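Local coordinates for phosphoribosylaminoimidazole carboxylase (Bombyx mori, PDB 4JA0), which probably catalyses two successive steps of purine biosynthesis, the carboxylation of aminoimidazole ribonucleotide (AIR) and the synthesis of SAICAR, as a bifunctional PAICS enzyme, at residues I76-V81 / I205-V210; F326-G331 / Y346-C351. All coordinates share one frame; numbering follows the deposited sequence.

The two contacts belong to the two enzymatic units of the polypeptide: contact 1 lies in the SAICAR synthetase region and contact 2 in the AIR carboxylase region. They sit on opposite sides of the chain's centre, with their own centres 39 Å apart and their nearest atoms about 23 Å apart, so neither touches the other. Contact 1 is a single bridge between a loop and a hairpin strand far apart in sequence, partly buried, with a sulfate ion at one end that probably came from the crystallisation liquor. Contact 2 is the buried pairing of two neighbouring parallel strands, and its Y346-P347 end meets a second subunit of the eight-chain assembly.

Contact 1: I76-V81 / I205-V210; sequences IKTAFV and IVLADV. With SO4 (sulfate ion), chain H.
T78 and L207 form a single backbone bridge, their CA atoms 4.5 Å apart, where I76-V81 and I205-V210 run in the same general direction; L207 supplies both bonds, its N donating to K77 O at 3.0 Å (169° at the hydrogen) and its O accepting A79 N, also at 3.0 Å. The carbonyl oxygen of K77 is shared, because a water that also binds I205 O donates to it, extending the link toward the start of the hairpin strand. Beside the bridge, T78 and L207 lie flank to flank and point the same way. The methyl CG2 of T78 sits beside its own backbone N, anti to the carbonyl carbon, and from there lies 3.7 Å from both CB and CD2 of L207. L207 CG stands anti to the backbone N (chi1 174°), carrying the leucine into a hydrophobic pocket of F68 and L71 on helix 57-74 and I175 on helix 162-183. A79 serves the other side of the hairpin strand: its CB sits over the gap between V206 CG2 (4.0 Å) and A208 CB (3.9 Å), touching both, where V206 and A208 also pack on C94 of strand 94-96. At the far end, I205 N donates to sulfate O1 at 3.2 Å. V206 and A208 are held on their other edge by backbone bonds to G198 and E196, while A79 is bonded to K92. The loop that links helix 57-74 to strand 80-83 is thereby pinned to the edge of the 188-200/205-207 beta hairpin, so that one beta bridge ties elements of the two antiparallel sheets of the SAICAR synthetase region.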
# COMPACT_ATOMS: atom_id res chain seq x y z
N ILE A 76 -44.88 -1.83 3.10
CA ILE A 76 -45.52 -3.10 2.76
C ILE A 76 -46.59 -2.84 1.70
O ILE A 76 -47.30 -1.84 1.77
CB ILE A 76 -46.19 -3.75 4.00
CG1 ILE A 76 -45.22 -3.96 5.16
CG2 ILE A 76 -46.85 -5.07 3.61
CD1 ILE A 76 -44.37 -5.21 5.07
N LYS A 77 -46.69 -3.71 0.71
CA LYS A 77 -47.67 -3.55 -0.37
C LYS A 77 -49.04 -4.19 -0.05
O LYS A 77 -49.14 -5.39 0.24
CB LYS A 77 -47.12 -4.15 -1.66
CG LYS A 77 -45.84 -3.49 -2.19
CD LYS A 77 -46.04 -2.00 -2.50
CE LYS A 77 -44.76 -1.38 -3.09
NZ LYS A 77 -43.73 -0.95 -2.09
N THR A 78 -50.10 -3.38 -0.09
CA THR A 78 -51.44 -3.85 0.30
C THR A 78 -52.51 -3.58 -0.76
O THR A 78 -52.31 -2.78 -1.68
CB THR A 78 -51.92 -3.22 1.62
OG1 THR A 78 -51.75 -1.80 1.57
CG2 THR A 78 -51.13 -3.77 2.79
N ALA A 79 -53.64 -4.25 -0.63
CA ALA A 79 -54.76 -4.04 -1.53
C ALA A 79 -55.55 -2.83 -1.04
O ALA A 79 -56.43 -2.32 -1.73
CB ALA A 79 -55.64 -5.27 -1.59
N PHE A 80 -55.23 -2.35 0.16
CA PHE A 80 -56.04 -1.31 0.78
C PHE A 80 -55.78 0.07 0.18
O PHE A 80 -54.63 0.52 0.08
CB PHE A 80 -55.80 -1.27 2.29
CG PHE A 80 -56.56 -0.19 2.98
CD1 PHE A 80 -55.93 0.99 3.34
CD2 PHE A 80 -57.90 -0.34 3.25
CE1 PHE A 80 -56.64 2.00 4.00
CE2 PHE A 80 -58.62 0.67 3.90
CZ PHE A 80 -57.99 1.84 4.27
N VAL A 81 -56.87 0.76 -0.17
CA VAL A 81 -56.76 2.09 -0.78
C VAL A 81 -57.21 3.20 0.16
O VAL A 81 -56.42 4.06 0.54
CB VAL A 81 -57.62 2.20 -2.04
CG1 VAL A 81 -57.45 3.58 -2.65
CG2 VAL A 81 -57.27 1.11 -3.05
N ILE A 205 -48.07 -9.98 -5.43
CA ILE A 205 -48.71 -10.46 -4.20
C ILE A 205 -48.94 -9.33 -3.21
O ILE A 205 -48.00 -8.68 -2.75
CB ILE A 205 -47.88 -11.58 -3.55
CG1 ILE A 205 -47.77 -12.78 -4.49
CG2 ILE A 205 -48.51 -12.02 -2.22
CD1 ILE A 205 -47.04 -13.95 -3.88
N VAL A 206 -50.20 -9.10 -2.86
CA VAL A 206 -50.51 -8.00 -1.96
C VAL A 206 -51.14 -8.53 -0.66
O VAL A 206 -51.81 -9.57 -0.66
CB VAL A 206 -51.44 -6.95 -2.64
CG1 VAL A 206 -50.76 -6.34 -3.87
CG2 VAL A 206 -52.74 -7.57 -3.04
N LEU A 207 -50.87 -7.84 0.45
CA LEU A 207 -51.53 -8.14 1.73
C LEU A 207 -52.96 -7.64 1.59
O LEU A 207 -53.18 -6.45 1.34
CB LEU A 207 -50.83 -7.43 2.87
CG LEU A 207 -51.52 -7.55 4.22
CD1 LEU A 207 -51.41 -8.96 4.74
CD2 LEU A 207 -50.91 -6.56 5.19
N ALA A 208 -53.94 -8.52 1.75
CA ALA A 208 -55.22 -8.21 1.14
C ALA A 208 -56.50 -8.43 1.91
O ALA A 208 -57.58 -8.04 1.42
CB ALA A 208 -55.30 -8.94 -0.18
N ASP A 209 -56.44 -9.03 3.08
CA ASP A 209 -57.70 -9.32 3.77
C ASP A 209 -58.14 -8.16 4.65
O ASP A 209 -58.46 -7.07 4.18
CB ASP A 209 -57.62 -10.64 4.56
CG ASP A 209 -58.99 -11.11 5.07
OD1 ASP A 209 -59.02 -11.97 5.98
OD2 ASP A 209 -60.02 -10.62 4.55
N VAL A 210 -58.18 -8.43 5.95
CA VAL A 210 -58.66 -7.52 6.95
C VAL A 210 -57.86 -7.85 8.20
O VAL A 210 -57.73 -9.01 8.57
CB VAL A 210 -60.14 -7.75 7.20
CG1 VAL A 210 -60.50 -7.39 8.62
CG2 VAL A 210 -60.97 -6.96 6.21
S SO4 H . -44.22 -8.73 -4.89
O1 SO4 H . -44.87 -9.83 -5.60
O2 SO4 H . -43.39 -7.97 -5.83
O3 SO4 H . -45.21 -7.82 -4.26
O4 SO4 H . -43.34 -9.34 -3.89
O HOH W 1 -47.32 -7.71 -0.26

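Contact 2: F326-G331 / Y346-C351; sequences FIAVAG and YPVINC
F326-V329 pairs in parallel with V348-C351, F326 opposite V348, I327 opposite I349 and A328 opposite N350, the short strand axes 4.6 Å apart and turned by 27°. Four backbone bonds join them, among them I349 N to F326 O at 2.8 Å. On the F326 face, V348 CG2 meets the phenylalanine at CB, 4.2 Å away, and lies at the edge of its ring. The ring leans beside its own backbone N (chi1 -64°), which brings CE2 within 4.3 Å of Y346 CB. Beside the small methyl of A328, N350 brings its OD1 to 3.5 Å from A328 CB; the amide is weakly hydrogen-bonded to N334 and T376. On the I327/I349 face, I327 CG2 nests against C351 CB at 4.2 Å; past the last bridged pair, V329 CG2 lies 3.5 Å from the backbone O of C351. Y346 OH is hydrogen-bonded to K181 NZ of the second subunit, another copy of the protein. Strands 323-329 and 348-350 are the two arms of a beta-alpha-beta unit closed by helix 336-343; strand 267-273 flanks the first, strand 375-376 the second, and helix 279-291 covers I327 and V329.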
# COMPACT_ATOMS: atom_id res chain seq x y z
N PHE A 326 -25.22 13.46 13.49
CA PHE A 326 -24.37 14.22 12.56
C PHE A 326 -23.64 13.33 11.57
O PHE A 326 -23.02 12.33 11.95
CB PHE A 326 -23.32 15.01 13.32
CG PHE A 326 -23.89 16.07 14.19
CD1 PHE A 326 -24.62 17.10 13.64
CD2 PHE A 326 -23.66 16.05 15.56
CE1 PHE A 326 -25.15 18.10 14.45
CE2 PHE A 326 -24.17 17.05 16.37
CZ PHE A 326 -24.92 18.08 15.82
N ILE A 327 -23.70 13.71 10.30
CA ILE A 327 -22.90 13.05 9.27
C ILE A 327 -21.83 13.99 8.76
O ILE A 327 -22.15 15.12 8.35
CB ILE A 327 -23.78 12.54 8.11
CG1 ILE A 327 -24.70 11.42 8.63
CG2 ILE A 327 -22.92 12.08 6.92
CD1 ILE A 327 -25.76 10.98 7.66
N ALA A 328 -20.58 13.55 8.84
CA ALA A 328 -19.43 14.37 8.43
C ALA A 328 -18.87 13.96 7.08
O ALA A 328 -18.32 12.86 6.92
CB ALA A 328 -18.33 14.33 9.49
N VAL A 329 -18.98 14.89 6.13
CA VAL A 329 -18.49 14.71 4.77
C VAL A 329 -17.32 15.65 4.45
O VAL A 329 -17.51 16.83 4.19
CB VAL A 329 -19.62 14.92 3.75
CG1 VAL A 329 -19.11 14.74 2.32
CG2 VAL A 329 -20.77 13.98 4.02
N ALA A 330 -16.11 15.11 4.46
CA ALA A 330 -14.93 15.93 4.19
C ALA A 330 -13.92 15.17 3.35
O ALA A 330 -13.43 14.11 3.76
CB ALA A 330 -14.30 16.42 5.49
N GLY A 331 -13.62 15.69 2.16
CA GLY A 331 -12.59 15.10 1.32
C GLY A 331 -11.20 15.32 1.90
O GLY A 331 -11.05 15.98 2.94
N TYR A 346 -23.53 13.54 20.70
CA TYR A 346 -24.37 12.86 19.73
C TYR A 346 -23.49 12.08 18.75
O TYR A 346 -22.35 12.48 18.45
CB TYR A 346 -25.27 13.88 18.99
CG TYR A 346 -26.16 14.62 19.95
CD1 TYR A 346 -27.41 14.10 20.33
CD2 TYR A 346 -25.75 15.83 20.52
CE1 TYR A 346 -28.21 14.76 21.23
CE2 TYR A 346 -26.55 16.50 21.41
CZ TYR A 346 -27.78 15.96 21.77
OH TYR A 346 -28.56 16.64 22.66
N PRO A 347 -24.00 10.95 18.26
CA PRO A 347 -23.27 10.10 17.31
C PRO A 347 -22.84 10.87 16.07
O PRO A 347 -23.61 11.64 15.50
CB PRO A 347 -24.30 9.03 16.94
CG PRO A 347 -25.64 9.58 17.40
CD PRO A 347 -25.33 10.40 18.59
N VAL A 348 -21.59 10.65 15.66
CA VAL A 348 -21.04 11.30 14.47
C VAL A 348 -20.57 10.23 13.51
O VAL A 348 -19.74 9.39 13.86
CB VAL A 348 -19.84 12.20 14.83
CG1 VAL A 348 -19.14 12.67 13.56
CG2 VAL A 348 -20.26 13.39 15.69
N ILE A 349 -21.09 10.27 12.28
CA ILE A 349 -20.68 9.31 11.24
C ILE A 349 -19.93 10.02 10.13
O ILE A 349 -20.39 11.05 9.62
CB ILE A 349 -21.90 8.57 10.62
CG1 ILE A 349 -22.80 7.99 11.73
CG2 ILE A 349 -21.45 7.45 9.69
CD1 ILE A 349 -24.14 7.53 11.22
N ASN A 350 -18.77 9.45 9.77
CA ASN A 350 -17.94 9.94 8.67
C ASN A 350 -18.24 9.28 7.34
O ASN A 350 -18.04 8.07 7.17
CB ASN A 350 -16.48 9.68 8.97
CG ASN A 350 -15.99 10.46 10.12
OD1 ASN A 350 -16.30 11.64 10.25
ND2 ASN A 350 -15.19 9.82 10.97
N CYS A 351 -18.63 10.09 6.35
CA CYS A 351 -18.84 9.58 5.01
C CYS A 351 -18.04 10.39 4.00
O CYS A 351 -18.54 11.34 3.40
CB CYS A 351 -20.34 9.58 4.68
SG CYS A 351 -20.75 8.75 3.11